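Local coordinates for 3-oxoacyl-[acyl-carrier-protein] synthase 3 (Micrococcus luteus NCTC 2665, PDB 4EWP), which probably catalyses the first condensation of fatty acid synthesis, adding two carbons from malonyl-ACP to an acyl primer such as acetyl-CoA, and works as a homodimer, at residues V17-Y22 with L314-L319; Y22-L27 with T52-T57; P63-G68 with V148-L153; A331-F336 with G343-R348. All blocks are in the same frame, centred on the assembly; numbering follows the deposited sequence.

Contact 1: residues V17-Y22 with L314-L319; sequences VAVGAY and LAMHRL
A21 sets its methyl over the centre of the H317 imidazole, CB lying 3.6 Å from the ring centroid and 10° off the ring normal, a CH-pi contact. H317 CG is anti to the backbone N (chi1 -177°), which carries it out from the helix to 3.6 Å from A21 CB. The same methyl also meets L314 CD2 at 3.6 Å, so that it touches both a flat ring and a branched tip. L314 CD2 goes on to touch Y22 O at 3.9 Å. The contact lays strand 13-22, an outer strand of the N-terminal sheet, across helix 311-322 at 107°. This helix also packs on strand 269-274 of the second sheet, as expected for the helical layer between the two sheets of a thiolase fold. Next along the strand, V19 O lies at the edge of the imidazole, in its plane, 3.8 Å from H317 CD2. V19 CG2, anti to its own N, brushes H317 CB, while V19 CB approaches M316 SD at 4.2 Å. E72 ties both partners down with one carboxylate: OE2 is hydrogen-bonded to H317 NE2 and OE1 to A21 N, which probably polarises the imidazole and helps fix its rotation.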
loop_
_atom_site.group_PDB
_atom_site.type_symbol
_atom_site.label_atom_id
_atom_site.label_comp_id
_atom_site.label_asym_id
_atom_site.label_seq_id
_atom_site.Cartn_x
_atom_site.Cartn_y
_atom_site.Cartn_z
ATOM N N VAL A 17 -14.776 -12.960 -10.427
ATOM C CA VAL A 17 -16.101 -13.579 -10.370
ATOM C C VAL A 17 -17.240 -12.593 -10.127
ATOM O O VAL A 17 -18.409 -12.998 -10.082
ATOM C CB VAL A 17 -16.167 -14.717 -9.336
ATOM C CG1 VAL A 17 -15.232 -15.830 -9.750
ATOM C CG2 VAL A 17 -15.820 -14.202 -7.932
ATOM N N ALA A 18 -16.906 -11.309 -9.984
ATOM C CA ALA A 18 -17.935 -10.289 -9.789
ATOM C C ALA A 18 -17.344 -8.902 -9.760
ATOM O O ALA A 18 -16.143 -8.730 -9.510
ATOM C CB ALA A 18 -18.707 -10.544 -8.515
ATOM N N VAL A 19 -18.191 -7.912 -10.028
ATOM C CA VAL A 19 -17.787 -6.519 -9.921
ATOM C C VAL A 19 -18.860 -5.707 -9.197
ATOM O O VAL A 19 -20.058 -5.943 -9.361
ATOM C CB VAL A 19 -17.447 -5.906 -11.303
ATOM C CG1 VAL A 19 -18.605 -6.072 -12.276
ATOM C CG2 VAL A 19 -17.040 -4.437 -11.153
ATOM N N GLY A 20 -18.415 -4.769 -8.371
ATOM C CA GLY A 20 -19.306 -3.961 -7.570
ATOM C C GLY A 20 -18.919 -2.503 -7.707
ATOM O O GLY A 20 -17.798 -2.187 -8.084
ATOM N N ALA A 21 -19.856 -1.615 -7.404
ATOM C CA ALA A 21 -19.678 -0.197 -7.657
ATOM C C ALA A 21 -20.318 0.650 -6.564
ATOM O O ALA A 21 -21.360 0.291 -6.007
ATOM C CB ALA A 21 -20.291 0.170 -9.025
ATOM N N TYR A 22 -19.689 1.775 -6.259
ATOM C CA TYR A 22 -20.352 2.813 -5.486
ATOM C C TYR A 22 -20.118 4.140 -6.201
ATOM O O TYR A 22 -18.971 4.531 -6.463
ATOM C CB TYR A 22 -19.825 2.876 -4.042
ATOM C CG TYR A 22 -20.603 3.846 -3.173
ATOM C CD1 TYR A 22 -20.370 5.225 -3.233
ATOM C CD2 TYR A 22 -21.581 3.390 -2.303
ATOM C CE1 TYR A 22 -21.093 6.119 -2.442
ATOM C CE2 TYR A 22 -22.304 4.269 -1.511
ATOM C CZ TYR A 22 -22.062 5.626 -1.584
ATOM O OH TYR A 22 -22.795 6.473 -0.786
ATOM N N LEU A 314 -15.395 0.640 -12.082
ATOM C CA LEU A 314 -16.632 1.398 -12.288
ATOM C C LEU A 314 -17.097 1.306 -13.745
ATOM O O LEU A 314 -18.280 1.085 -14.017
ATOM C CB LEU A 314 -16.474 2.869 -11.874
ATOM C CG LEU A 314 -16.571 3.228 -10.388
ATOM C CD1 LEU A 314 -16.355 4.720 -10.200
ATOM C CD2 LEU A 314 -17.935 2.809 -9.813
ATOM N N ALA A 315 -16.160 1.461 -14.678
ATOM C CA ALA A 315 -16.486 1.433 -16.107
ATOM C C ALA A 315 -16.881 0.024 -16.525
ATOM O O ALA A 315 -17.770 -0.163 -17.352
ATOM C CB ALA A 315 -15.310 1.914 -16.934
ATOM N N MET A 316 -16.212 -0.971 -15.949
ATOM C CA MET A 316 -16.531 -2.367 -16.238
ATOM C C MET A 316 -17.954 -2.657 -15.791
ATOM O O MET A 316 -18.736 -3.302 -16.509
ATOM C CB MET A 316 -15.578 -3.301 -15.496
ATOM C CG MET A 316 -15.826 -4.760 -15.801
ATOM S SD MET A 316 -14.907 -5.828 -14.692
ATOM C CE MET A 316 -13.222 -5.413 -15.147
ATOM N N HIS A 317 -18.277 -2.170 -14.595
ATOM C CA HIS A 317 -19.609 -2.326 -14.030
ATOM C C HIS A 317 -20.667 -1.714 -14.948
ATOM O O HIS A 317 -21.715 -2.320 -15.195
ATOM C CB HIS A 317 -19.662 -1.696 -12.643
ATOM C CG HIS A 317 -20.972 -1.870 -11.935
ATOM N ND1 HIS A 317 -22.056 -1.046 -12.159
ATOM C CD2 HIS A 317 -21.355 -2.740 -10.966
ATOM C CE1 HIS A 317 -23.059 -1.419 -11.382
ATOM N NE2 HIS A 317 -22.656 -2.438 -10.639
ATOM N N ARG A 318 -20.395 -0.521 -15.460
ATOM C CA ARG A 318 -21.336 0.127 -16.356
ATOM C C ARG A 318 -21.440 -0.611 -17.686
ATOM O O ARG A 318 -22.519 -0.719 -18.250
ATOM C CB ARG A 318 -20.964 1.589 -16.593
ATOM C CG ARG A 318 -21.910 2.304 -17.556
ATOM C CD ARG A 318 -21.548 3.768 -17.682
ATOM N NE ARG A 318 -22.461 4.487 -18.570
ATOM C CZ ARG A 318 -22.404 5.796 -18.801
ATOM N NH1 ARG A 318 -21.483 6.537 -18.204
ATOM N NH2 ARG A 318 -23.270 6.363 -19.632
ATOM N N LEU A 319 -20.319 -1.119 -18.184
ATOM C CA LEU A 319 -20.328 -1.866 -19.435
ATOM C C LEU A 319 -21.265 -3.064 -19.348
ATOM O O LEU A 319 -22.018 -3.351 -20.285
ATOM C CB LEU A 319 -18.915 -2.340 -19.770
ATOM C CG LEU A 319 -18.412 -1.929 -21.147
ATOM C CD1 LEU A 319 -18.785 -0.479 -21.414
ATOM C CD2 LEU A 319 -16.912 -2.133 -21.270
#

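Contact 2: residues Y22-L27 with T52-T57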
loop_
_atom_site.group_PDB
_atom_site.type_symbol
_atom_site.label_atom_id
_atom_site.label_comp_id
_atom_site.label_asym_id
_atom_site.label_seq_id
_atom_site.Cartn_x
_atom_site.Cartn_y
_atom_site.Cartn_z
ATOM N N TYR A 22 -19.689 1.775 -6.259
ATOM C CA TYR A 22 -20.352 2.813 -5.486
ATOM C C TYR A 22 -20.118 4.140 -6.201
ATOM O O TYR A 22 -18.971 4.531 -6.463
ATOM C CB TYR A 22 -19.825 2.876 -4.042
ATOM C CG TYR A 22 -20.603 3.846 -3.173
ATOM C CD1 TYR A 22 -20.370 5.225 -3.233
ATOM C CD2 TYR A 22 -21.581 3.390 -2.303
ATOM C CE1 TYR A 22 -21.093 6.119 -2.442
ATOM C CE2 TYR A 22 -22.304 4.269 -1.511
ATOM C CZ TYR A 22 -22.062 5.626 -1.584
ATOM O OH TYR A 22 -22.795 6.473 -0.786
ATOM N N ARG A 23 -21.212 4.818 -6.516
ATOM C CA ARG A 23 -21.180 6.093 -7.204
ATOM C C ARG A 23 -21.933 7.115 -6.377
ATOM O O ARG A 23 -23.135 6.974 -6.168
ATOM C CB ARG A 23 -21.868 5.984 -8.566
ATOM C CG ARG A 23 -21.119 5.143 -9.577
ATOM C CD ARG A 23 -21.809 5.221 -10.927
ATOM N NE ARG A 23 -21.315 4.202 -11.844
ATOM C CZ ARG A 23 -20.299 4.389 -12.684
ATOM N NH1 ARG A 23 -19.665 5.563 -12.709
ATOM N NH2 ARG A 23 -19.921 3.408 -13.503
ATOM N N PRO A 24 -21.230 8.155 -5.905
ATOM C CA PRO A 24 -21.902 9.268 -5.224
ATOM C C PRO A 24 -23.037 9.826 -6.084
ATOM O O PRO A 24 -22.896 9.887 -7.304
ATOM C CB PRO A 24 -20.785 10.297 -5.070
ATOM C CG PRO A 24 -19.536 9.442 -4.960
ATOM C CD PRO A 24 -19.765 8.311 -5.925
ATOM N N ALA A 25 -24.138 10.226 -5.454
ATOM C CA ALA A 25 -25.301 10.720 -6.182
ATOM C C ALA A 25 -25.100 12.128 -6.723
ATOM O O ALA A 25 -25.840 12.575 -7.603
ATOM C CB ALA A 25 -26.555 10.663 -5.303
ATOM N N ASN A 26 -24.110 12.834 -6.191
ATOM C CA ASN A 26 -23.859 14.200 -6.642
ATOM C C ASN A 26 -23.042 14.222 -7.933
ATOM O O ASN A 26 -21.838 13.963 -7.932
ATOM C CB ASN A 26 -23.175 15.033 -5.547
ATOM C CG ASN A 26 -23.247 16.521 -5.823
ATOM O OD1 ASN A 26 -24.001 16.955 -6.689
ATOM N ND2 ASN A 26 -22.462 17.311 -5.091
ATOM N N LEU A 27 -23.712 14.513 -9.039
ATOM C CA LEU A 27 -23.036 14.649 -10.316
ATOM C C LEU A 27 -22.869 16.124 -10.591
ATOM O O LEU A 27 -23.814 16.788 -11.002
ATOM C CB LEU A 27 -23.851 14.001 -11.435
ATOM C CG LEU A 27 -24.095 12.497 -11.276
ATOM C CD1 LEU A 27 -24.640 11.923 -12.582
ATOM C CD2 LEU A 27 -22.829 11.746 -10.844
ATOM N N THR A 52 -20.240 15.685 -16.376
ATOM C CA THR A 52 -20.388 15.716 -14.933
ATOM C C THR A 52 -19.323 14.822 -14.310
ATOM O O THR A 52 -18.794 13.907 -14.967
ATOM C CB THR A 52 -21.788 15.218 -14.490
ATOM O OG1 THR A 52 -21.933 13.827 -14.813
ATOM C CG2 THR A 52 -22.894 16.004 -15.187
ATOM N N ARG A 53 -19.006 15.088 -13.046
ATOM C CA ARG A 53 -18.187 14.174 -12.264
ATOM C C ARG A 53 -18.849 13.865 -10.917
ATOM O O ARG A 53 -19.536 14.711 -10.330
ATOM C CB ARG A 53 -16.759 14.709 -12.076
ATOM C CG ARG A 53 -16.611 15.855 -11.070
ATOM C CD ARG A 53 -17.023 17.185 -11.665
ATOM N NE ARG A 53 -16.166 17.589 -12.783
ATOM C CZ ARG A 53 -16.606 18.195 -13.886
ATOM N NH1 ARG A 53 -15.752 18.536 -14.844
ATOM N NH2 ARG A 53 -17.901 18.475 -14.030
ATOM N N GLN A 54 -18.660 12.633 -10.460
ATOM C CA GLN A 54 -19.121 12.206 -9.149
ATOM C C GLN A 54 -18.381 12.977 -8.070
ATOM O O GLN A 54 -17.153 13.020 -8.061
ATOM C CB GLN A 54 -18.884 10.701 -8.985
ATOM C CG GLN A 54 -19.787 9.891 -9.891
ATOM C CD GLN A 54 -19.313 8.480 -10.147
ATOM O OE1 GLN A 54 -19.879 7.781 -10.991
ATOM N NE2 GLN A 54 -18.280 8.046 -9.426
ATOM N N ARG A 55 -19.127 13.610 -7.174
ATOM C CA ARG A 55 -18.521 14.291 -6.041
ATOM C C ARG A 55 -19.158 13.800 -4.738
ATOM O O ARG A 55 -20.362 13.927 -4.527
ATOM C CB ARG A 55 -18.610 15.817 -6.196
ATOM C CG ARG A 55 -17.632 16.385 -7.239
ATOM C CD ARG A 55 -16.188 16.001 -6.884
ATOM N NE ARG A 55 -15.194 16.436 -7.864
ATOM C CZ ARG A 55 -14.742 17.689 -7.986
ATOM N NH1 ARG A 55 -15.206 18.658 -7.204
ATOM N NH2 ARG A 55 -13.824 17.980 -8.908
ATOM N N ALA A 56 -18.329 13.212 -3.882
ATOM C CA ALA A 56 -18.791 12.611 -2.639
ATOM C C ALA A 56 -19.050 13.657 -1.579
ATOM O O ALA A 56 -18.381 14.687 -1.539
ATOM C CB ALA A 56 -17.756 11.595 -2.128
ATOM N N THR A 57 -20.024 13.381 -0.715
ATOM C CA THR A 57 -20.280 14.215 0.455
ATOM C C THR A 57 -19.271 13.866 1.547
ATOM O O THR A 57 -18.492 12.931 1.391
ATOM C CB THR A 57 -21.690 13.985 1.011
ATOM O OG1 THR A 57 -21.822 12.622 1.430
ATOM C CG2 THR A 57 -22.735 14.273 -0.050
HETATM O O HOH W 1 -22.631 12.532 -3.433
#
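R23 and Q54 meet through one side-chain hydrogen bond, from R23 NH1 to Q54 OE1 at 2.8 Å with an angle of 161° at the hydrogen. The acceptor lies in the guanidinium plane and the donor in the amide plane, yet the two planes stand 79° apart. R23 is extended from CG to NE, and its CG and CD pass OE1 as well, CD at 3.2 Å. On other sides of the glutamine, P24 CD comes to 3.8 Å from Q54 NE2, and L27 lies alongside with its CD2 3.7 Å from Q54 CG. L27 and Q54 form an antiparallel non-hydrogen-bonded pair in the small two-stranded sheet of 27-29 and 52-54. L27 CB rests on T52 CB at 3.9 Å. The backbones join where R55 N donates to N26 O at 2.8 Å, and a water bridges N26 N to R55 O. Further out, D170 O takes Q54 NE2 and so settles which way the amide is turned, while D300 OD2 makes a salt bridge with R23 NH1. An alanine at R23 would probably leave Q54 OE1 without its guanidinium donor and D300 with R318 but no R23 to pair with. With its NE2 held by D170 O, the amide turns its oxygen to R23, and NH1 is shared between this neutral acceptor and the D300 carboxylate, which probably offsets much of the arginine's charge.

Contact 3: residues P63-G68 with V148-L153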
loop_
_atom_site.group_PDB
_atom_site.type_symbol
_atom_site.label_atom_id
_atom_site.label_comp_id
_atom_site.label_asym_id
_atom_site.label_seq_id
_atom_site.Cartn_x
_atom_site.Cartn_y
_atom_site.Cartn_z
ATOM N N PRO A 63 -13.796 4.545 3.310
ATOM C CA PRO A 63 -14.320 3.266 3.810
ATOM C C PRO A 63 -15.808 3.044 3.531
ATOM O O PRO A 63 -16.200 1.907 3.275
ATOM C CB PRO A 63 -14.072 3.349 5.326
ATOM C CG PRO A 63 -12.873 4.261 5.449
ATOM C CD PRO A 63 -13.086 5.302 4.360
ATOM N N VAL A 64 -16.618 4.098 3.607
ATOM C CA VAL A 64 -18.024 3.987 3.282
ATOM C C VAL A 64 -18.219 3.528 1.830
ATOM O O VAL A 64 -18.939 2.560 1.563
ATOM C CB VAL A 64 -18.756 5.313 3.528
ATOM C CG1 VAL A 64 -20.119 5.320 2.832
ATOM C CG2 VAL A 64 -18.931 5.520 5.021
ATOM N N MET A 65 -17.562 4.217 0.903
ATOM C CA MET A 65 -17.669 3.899 -0.521
ATOM C C MET A 65 -17.103 2.503 -0.829
ATOM O O MET A 65 -17.716 1.735 -1.576
ATOM C CB MET A 65 -16.976 4.976 -1.377
ATOM C CG MET A 65 -17.616 6.378 -1.232
ATOM S SD MET A 65 -17.084 7.498 -2.537
ATOM C CE MET A 65 -15.391 7.861 -2.055
ATOM N N ALA A 66 -15.947 2.176 -0.241
ATOM C CA ALA A 66 -15.322 0.883 -0.479
ATOM C C ALA A 66 -16.248 -0.245 -0.046
ATOM O O ALA A 66 -16.344 -1.282 -0.703
ATOM C CB ALA A 66 -13.975 0.791 0.254
ATOM N N VAL A 67 -16.934 -0.035 1.067
ATOM C CA VAL A 67 -17.793 -1.064 1.636
ATOM C C VAL A 67 -19.013 -1.342 0.757
ATOM O O VAL A 67 -19.371 -2.500 0.517
ATOM C CB VAL A 67 -18.211 -0.689 3.083
ATOM C CG1 VAL A 67 -19.476 -1.438 3.532
ATOM C CG2 VAL A 67 -17.063 -0.944 4.019
ATOM N N GLY A 68 -19.647 -0.277 0.278
ATOM C CA GLY A 68 -20.793 -0.427 -0.602
ATOM C C GLY A 68 -20.376 -1.200 -1.843
ATOM O O GLY A 68 -21.040 -2.157 -2.243
ATOM N N VAL A 148 -10.407 -3.429 -4.118
ATOM C CA VAL A 148 -11.206 -2.225 -4.186
ATOM C C VAL A 148 -10.345 -1.064 -4.642
ATOM O O VAL A 148 -9.348 -0.734 -4.000
ATOM C CB VAL A 148 -11.829 -1.873 -2.815
ATOM C CG1 VAL A 148 -12.682 -0.630 -2.946
ATOM C CG2 VAL A 148 -12.696 -3.010 -2.338
ATOM N N GLY A 149 -10.715 -0.447 -5.758
ATOM C CA GLY A 149 -10.086 0.797 -6.165
ATOM C C GLY A 149 -11.026 1.879 -5.685
ATOM O O GLY A 149 -12.211 1.842 -6.023
ATOM N N VAL A 150 -10.534 2.824 -4.884
ATOM C CA VAL A 150 -11.432 3.793 -4.242
ATOM C C VAL A 150 -10.713 5.098 -3.924
ATOM O O VAL A 150 -9.563 5.091 -3.502
ATOM C CB VAL A 150 -12.102 3.197 -2.959
ATOM C CG1 VAL A 150 -11.064 2.584 -2.017
ATOM C CG2 VAL A 150 -12.943 4.240 -2.231
ATOM N N GLU A 151 -11.386 6.220 -4.153
ATOM C CA GLU A 151 -10.778 7.521 -3.944
ATOM C C GLU A 151 -11.832 8.562 -3.615
ATOM O O GLU A 151 -12.924 8.569 -4.192
ATOM C CB GLU A 151 -10.051 7.991 -5.216
ATOM C CG GLU A 151 -8.998 7.051 -5.801
ATOM C CD GLU A 151 -7.689 7.060 -5.036
ATOM O OE1 GLU A 151 -7.654 7.541 -3.891
ATOM O OE2 GLU A 151 -6.681 6.577 -5.584
ATOM N N ARG A 152 -11.505 9.455 -2.695
ATOM C CA ARG A 152 -12.228 10.711 -2.616
ATOM C C ARG A 152 -11.240 11.798 -3.033
ATOM O O ARG A 152 -10.705 12.534 -2.200
ATOM C CB ARG A 152 -12.833 10.969 -1.222
ATOM C CG ARG A 152 -13.857 12.136 -1.235
ATOM C CD ARG A 152 -14.778 12.166 -0.019
ATOM N NE ARG A 152 -14.058 12.437 1.218
ATOM C CZ ARG A 152 -14.591 12.368 2.437
ATOM N NH1 ARG A 152 -15.868 12.023 2.605
ATOM N NH2 ARG A 152 -13.834 12.629 3.499
ATOM N N LEU A 153 -10.988 11.863 -4.337
ATOM C CA LEU A 153 -10.030 12.803 -4.908
ATOM C C LEU A 153 -10.413 14.248 -4.632
ATOM O O LEU A 153 -9.557 15.131 -4.638
ATOM C CB LEU A 153 -9.935 12.597 -6.421
ATOM C CG LEU A 153 -9.350 11.279 -6.925
ATOM C CD1 LEU A 153 -9.570 11.150 -8.407
ATOM C CD2 LEU A 153 -7.858 11.217 -6.608
#
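M65 and A66 of helix 62-76 pack on V148 and V150 of strand 144-152, a helix covering one face of the N-terminal sheet of the thiolase fold. The axes approach to 8.2 Å, and the two run roughly antiparallel, at 148°. The closest backbones are at A66 and V150, whose CA atoms are 6.1 Å apart. A66 makes the closest apolar contact: its CB reaches V148 CG1 at 3.7 Å and V150 CG1 at 4.1 Å. V150 CG1 stands between its backbone N and carbonyl carbon, while V150 CG2, anti to the N, turns to M65 CB at 4.2 Å. M65 works further along the strand. A bend at chi3 (-73°) brings its CE to 3.3 Å from E151 O and 4.1 Å from R152 CB, so the methyl ends against backbone carbonyl and side-chain carbon alike. In the sheet, strand 144-152 runs between 170-180 and 86-90, and A172 and A174 of the former continue the apolar surface under the helix. Side chains alternate along the strand. E151 turns away from the helix, and its side chain comes to about 6 Å from that of C123, the predicted active-site cysteine; OE1 is hydrogen-bonded to T91 OG1, V92 N and T93 OG1. R152 leads its guanidinium off past M65, where NE forms a salt bridge with D155 and NH1 a hydrogen bond to A58 O, and the side chain also packs on L207 of the second subunit.

Contact 4: residues A331-F336 with G343-R348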
loop_
_atom_site.group_PDB
_atom_site.type_symbol
_atom_site.label_atom_id
_atom_site.label_comp_id
_atom_site.label_asym_id
_atom_site.label_seq_id
_atom_site.Cartn_x
_atom_site.Cartn_y
_atom_site.Cartn_z
ATOM N N ALA A 331 -11.856 -8.757 -21.842
ATOM C CA ALA A 331 -11.661 -7.319 -21.718
ATOM C C ALA A 331 -10.198 -7.002 -21.424
ATOM O O ALA A 331 -9.575 -7.618 -20.556
ATOM C CB ALA A 331 -12.549 -6.756 -20.612
ATOM N N LEU A 332 -9.650 -6.043 -22.163
ATOM C CA LEU A 332 -8.329 -5.510 -21.861
ATOM C C LEU A 332 -8.517 -4.357 -20.884
ATOM O O LEU A 332 -9.250 -3.404 -21.171
ATOM C CB LEU A 332 -7.640 -5.008 -23.139
ATOM C CG LEU A 332 -6.316 -4.241 -23.034
ATOM C CD1 LEU A 332 -5.231 -5.128 -22.444
ATOM C CD2 LEU A 332 -5.904 -3.754 -24.395
ATOM N N GLN A 333 -7.878 -4.443 -19.725
ATOM C CA GLN A 333 -7.921 -3.344 -18.765
ATOM C C GLN A 333 -6.515 -2.865 -18.543
ATOM O O GLN A 333 -5.582 -3.667 -18.448
ATOM C CB GLN A 333 -8.553 -3.770 -17.444
ATOM C CG GLN A 333 -7.957 -5.030 -16.895
ATOM C CD GLN A 333 -8.660 -5.465 -15.632
ATOM O OE1 GLN A 333 -9.888 -5.338 -15.515
ATOM N NE2 GLN A 333 -7.884 -5.963 -14.661
ATOM N N ILE A 334 -6.355 -1.551 -18.486
ATOM C CA ILE A 334 -5.029 -0.981 -18.367
ATOM C C ILE A 334 -5.138 0.349 -17.646
ATOM O O ILE A 334 -5.865 1.244 -18.090
ATOM C CB ILE A 334 -4.376 -0.805 -19.749
ATOM C CG1 ILE A 334 -3.005 -0.143 -19.611
ATOM C CG2 ILE A 334 -5.269 0.034 -20.676
ATOM C CD1 ILE A 334 -2.184 -0.224 -20.889
ATOM N N GLY A 335 -4.456 0.449 -16.505
ATOM C CA GLY A 335 -4.448 1.663 -15.707
ATOM C C GLY A 335 -3.061 2.275 -15.642
ATOM O O GLY A 335 -2.066 1.570 -15.806
ATOM N N PHE A 336 -2.998 3.581 -15.381
ATOM C CA PHE A 336 -1.765 4.337 -15.468
ATOM C C PHE A 336 -1.894 5.636 -14.682
ATOM O O PHE A 336 -2.883 6.356 -14.830
ATOM C CB PHE A 336 -1.400 4.621 -16.936
ATOM C CG PHE A 336 -2.584 5.022 -17.809
ATOM C CD1 PHE A 336 -2.879 6.361 -18.031
ATOM C CD2 PHE A 336 -3.375 4.061 -18.422
ATOM C CE1 PHE A 336 -3.951 6.739 -18.822
ATOM C CE2 PHE A 336 -4.455 4.423 -19.218
ATOM C CZ PHE A 336 -4.740 5.766 -19.420
ATOM N N GLY A 343 -0.366 -0.706 -15.069
ATOM C CA GLY A 343 -0.652 -2.127 -14.990
ATOM C C GLY A 343 -1.738 -2.516 -15.986
ATOM O O GLY A 343 -2.683 -1.743 -16.214
ATOM N N ALA A 344 -1.600 -3.701 -16.586
ATOM C CA ALA A 344 -2.571 -4.186 -17.558
ATOM C C ALA A 344 -2.763 -5.700 -17.515
ATOM O O ALA A 344 -1.817 -6.446 -17.246
ATOM C CB ALA A 344 -2.168 -3.756 -18.980
ATOM N N GLN A 345 -3.985 -6.135 -17.826
ATOM C CA GLN A 345 -4.326 -7.552 -17.960
ATOM C C GLN A 345 -5.432 -7.731 -18.981
ATOM O O GLN A 345 -6.241 -6.830 -19.207
ATOM C CB GLN A 345 -4.855 -8.128 -16.638
ATOM C CG GLN A 345 -3.909 -8.080 -15.491
ATOM C CD GLN A 345 -4.127 -6.871 -14.602
ATOM O OE1 GLN A 345 -5.067 -6.092 -14.785
ATOM N NE2 GLN A 345 -3.254 -6.714 -13.619
ATOM N N VAL A 346 -5.497 -8.912 -19.571
ATOM C CA VAL A 346 -6.718 -9.315 -20.250
ATOM C C VAL A 346 -7.520 -10.175 -19.272
ATOM O O VAL A 346 -6.977 -11.075 -18.608
ATOM C CB VAL A 346 -6.430 -10.060 -21.554
ATOM C CG1 VAL A 346 -7.714 -10.628 -22.134
ATOM C CG2 VAL A 346 -5.739 -9.109 -22.560
ATOM N N VAL A 347 -8.799 -9.862 -19.132
ATOM C CA VAL A 347 -9.623 -10.582 -18.179
ATOM C C VAL A 347 -10.906 -11.078 -18.823
ATOM O O VAL A 347 -11.456 -10.429 -19.698
ATOM C CB VAL A 347 -9.972 -9.732 -16.936
ATOM C CG1 VAL A 347 -8.696 -9.291 -16.200
ATOM C CG2 VAL A 347 -10.842 -8.537 -17.315
ATOM N N ARG A 348 -11.355 -12.254 -18.394
ATOM C CA ARG A 348 -12.667 -12.770 -18.754
ATOM C C ARG A 348 -13.711 -12.090 -17.869
ATOM O O ARG A 348 -13.693 -12.249 -16.650
ATOM C CB ARG A 348 -12.685 -14.275 -18.532
ATOM C CG ARG A 348 -13.913 -14.973 -19.072
ATOM C CD ARG A 348 -13.533 -16.286 -19.720
ATOM N NE ARG A 348 -13.560 -16.159 -21.173
ATOM C CZ ARG A 348 -12.593 -16.577 -21.985
ATOM N NH1 ARG A 348 -11.506 -17.160 -21.486
ATOM N NH2 ARG A 348 -12.715 -16.409 -23.298
#
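Q333 and Q345 lie on one face of the hairpin formed by strands 330-337 and 341-348 and are joined by their amides. Q333 NE2 donates to Q345 OE1 at 2.8 Å; OE1 lies in the plane of the Q333 amide, but NE2 stands 35° above that of Q345, the two amides being turned 70° apart. A bend at chi2 (96°) turns CD of Q345 toward Q333. V347 crosses Q333 at about a right angle, its CG1 3.8 Å from NE2 and its CG2 4.1 Å from the small bump of A331 CB. A leucine at Q333 would probably leave Q345 OE1 and the hydroxyl of Y126, bonded to Q333 OE1, without their mate. On the opposite face I334 CG1 fits against A344 CB at 3.8 Å, and L332 CD1 meets V346 CG2 at 4.0 Å. Six backbone hydrogen bonds hold the strands in register, the last pair between G335 and G343. Without side chains there, the glutamine face ends flat close to the predicted active site, where G335 lies about 4 Å from the side chain of H275. Helix 125-138 covers Q333 and Q345, helix 240-262 touches I334, and strands 269-274 and 189-192 continue the sheet on either side.

Overall arrangement
Contacts 1, 2 and 3 form a touching cluster, and contact 4 joins it through contact 1 alone, where M316 CE comes to 3.4 Å from Q333 OE1. Contacts 1 and 2 share Y22, and L314 O lies 2.9 Å from R23 NH2. P24 CG reaches M65 SD at 4.0 Å, linking contact 2 to contact 3, while Y22 CB lies 3.4 Å from M65 O. Contacts 2 and 4 stay apart, with centres about 25 Å from each other. Between them lies the predicted active site of C123, H275 and N306: the side chain of R53 is about 7 Å from that of N306, and G335 about 6 Å from the side chain of C123.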